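PDB 3IBY: Fe(2+) transporter FeoB from Legionella pneumophila, which probably transports ferrous iron across the bacterial inner membrane in a GTP-driven uptake system, of which this cytosolic part includes the G domain. Local coordinates for residues 75-78 and 79-83. Residues are numbered along the deposited sequence; the frame is centred on the assembly and turned at random.
Sequences AAQS and VIDLE
The backbone O of Gln-77 lies over one face of the Asp-81 carboxylate, 3.0 Å from Asp-81 CG. The side chains of the two residues run side by side and point the same way, the amide and carboxylate planes turned 28° from each other, and at the carboxylate's edge OD2 of Asp-81 approaches the aliphatic stem of the glutamine, 3.7 Å from Gln-77 CG. The same backbone oxygen, Gln-77 O, accepts two backbone N-H groups: Asp-81 N at 2.7 Å, tilted only 15° from the carbonyl plane, and Ile-80 N at 3.3 Å, well above that plane. Such sharing, an i+3 N-H joining the i+4 one on a single acceptor, is common in the last turn of an α-helix. The helix here is 70-81 of the P-loop GTPase fold; Val-79 of the helix and Leu-82 just beyond it rest on strand 3-8. The last turn is closed by Leu-82 N, which donates to Ser-78 O at 2.9 Å just where the chain leaves helical geometry. Leu-82 CD1 comes 3.8 Å from Ser-78 CB. With OG beside its own backbone N (chi1 -56°), the serine hydroxyl turns back along the helix to hydrogen-bond Ile-74 O. Val-79 sends its CG2 branch back to 3.5 Å from Ala-76 O.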
ATOM      1  N   ALA A  75       5.466   0.898   9.609  1.00 10.64           N
ATOM      2  CA  ALA A  75       5.101   0.880   8.219  1.00 10.59           C
ATOM      3  C   ALA A  75       4.564   2.243   7.762  1.00 10.81           C
ATOM      4  O   ALA A  75       4.916   2.768   6.691  1.00 10.20           O
ATOM      5  CB  ALA A  75       4.058  -0.218   8.002  1.00 10.29           C
ATOM      6  N   ALA A  76       3.680   2.775   8.597  1.00 11.13           N
ATOM      7  CA  ALA A  76       3.155   4.111   8.473  1.00 11.28           C
ATOM      8  C   ALA A  76       4.256   5.149   8.271  1.00 11.63           C
ATOM      9  O   ALA A  76       4.119   6.002   7.393  1.00 12.50           O
ATOM     10  CB  ALA A  76       2.343   4.439   9.697  1.00 11.66           C
ATOM     11  N   GLN A  77       5.342   5.080   9.046  1.00 11.20           N
ATOM     12  CA  GLN A  77       6.408   6.048   8.872  1.00 11.80           C
ATOM     13  C   GLN A  77       7.497   5.688   7.870  1.00 11.34           C
ATOM     14  O   GLN A  77       8.195   6.590   7.398  1.00 11.68           O
ATOM     15  CB  GLN A  77       7.018   6.512  10.208  1.00 12.40           C
ATOM     16  CG  GLN A  77       7.770   5.497  11.015  1.00 14.69           C
ATOM     17  CD  GLN A  77       7.525   5.689  12.524  1.00 18.27           C
ATOM     18  OE1 GLN A  77       7.294   4.719  13.253  1.00 21.45           O
ATOM     19  NE2 GLN A  77       7.535   6.945  12.983  1.00 17.91           N
ATOM     20  N   SER A  78       7.641   4.419   7.509  1.00 10.30           N
ATOM     21  CA  SER A  78       8.702   4.038   6.592  1.00  9.42           C
ATOM     22  C   SER A  78       8.383   4.486   5.167  1.00  9.33           C
ATOM     23  O   SER A  78       9.278   4.892   4.447  1.00  8.68           O
ATOM     24  CB  SER A  78       8.955   2.529   6.617  1.00  9.41           C
ATOM     25  OG  SER A  78       9.250   2.014   7.916  1.00  9.88           O
ATOM     26  N   VAL A  79       7.112   4.418   4.763  1.00  9.89           N
ATOM     27  CA  VAL A  79       6.699   4.870   3.429  1.00 10.27           C
ATOM     28  C   VAL A  79       6.829   6.372   3.262  1.00 10.71           C
ATOM     29  O   VAL A  79       6.655   6.868   2.183  1.00 11.47           O
ATOM     30  CB  VAL A  79       5.261   4.464   3.055  1.00 10.18           C
ATOM     31  CG1 VAL A  79       5.106   2.945   2.976  1.00 10.56           C
ATOM     32  CG2 VAL A  79       4.259   5.051   4.026  1.00 11.65           C
ATOM     33  N   ILE A  80       7.118   7.108   4.326  1.00 11.55           N
ATOM     34  CA  ILE A  80       7.523   8.482   4.158  1.00 11.85           C
ATOM     35  C   ILE A  80       9.037   8.642   4.470  1.00 11.78           C
ATOM     36  O   ILE A  80       9.720   9.407   3.794  1.00 11.83           O
ATOM     37  CB  ILE A  80       6.543   9.480   4.906  1.00 12.22           C
ATOM     38  CG1 ILE A  80       6.930   9.723   6.374  1.00 14.96           C
ATOM     39  CG2 ILE A  80       5.087   9.013   4.841  1.00  9.50           C
ATOM     40  CD1 ILE A  80       7.556  11.103   6.657  1.00 14.85           C
ATOM     41  N   ASP A  81       9.563   7.881   5.436  1.00 11.76           N
ATOM     42  CA  ASP A  81      10.960   8.066   5.963  1.00 11.81           C
ATOM     43  C   ASP A  81      12.032   7.553   5.031  1.00 10.98           C
ATOM     44  O   ASP A  81      13.117   8.080   4.973  1.00 10.00           O
ATOM     45  CB  ASP A  81      11.185   7.294   7.285  1.00 12.03           C
ATOM     46  CG  ASP A  81      10.606   7.992   8.515  1.00 14.01           C
ATOM     47  OD1 ASP A  81      10.096   9.148   8.439  1.00 16.03           O
ATOM     48  OD2 ASP A  81      10.646   7.332   9.584  1.00 15.69           O
ATOM     49  N   LEU A  82      11.739   6.452   4.364  1.00 10.93           N
ATOM     50  CA  LEU A  82      12.763   5.751   3.623  1.00 10.78           C
ATOM     51  C   LEU A  82      12.861   6.256   2.186  1.00 10.94           C
ATOM     52  O   LEU A  82      11.951   6.838   1.607  1.00  9.38           O
ATOM     53  CB  LEU A  82      12.530   4.225   3.630  1.00 10.17           C
ATOM     54  CG  LEU A  82      12.660   3.411   4.951  1.00  9.98           C
ATOM     55  CD1 LEU A  82      12.167   1.993   4.710  1.00  5.04           C
ATOM     56  CD2 LEU A  82      14.098   3.396   5.666  1.00  4.84           C
ATOM     57  N   GLU A  83      14.026   5.995   1.640  1.00 11.72           N
ATOM     58  CA  GLU A  83      14.314   6.260   0.282  1.00 12.43           C
ATOM     59  C   GLU A  83      14.082   4.999  -0.464  1.00 11.44           C
ATOM     60  O   GLU A  83      14.893   4.116  -0.386  1.00 12.73           O
ATOM     61  CB  GLU A  83      15.774   6.590   0.203  1.00 13.02           C
ATOM     62  CG  GLU A  83      16.082   7.909   0.760  1.00 17.76           C
ATOM     63  CD  GLU A  83      15.712   9.007  -0.203  1.00 24.36           C
ATOM     64  OE1 GLU A  83      16.076   8.852  -1.396  1.00 28.38           O
ATOM     65  OE2 GLU A  83      15.064  10.012   0.223  1.00 29.44           O
TER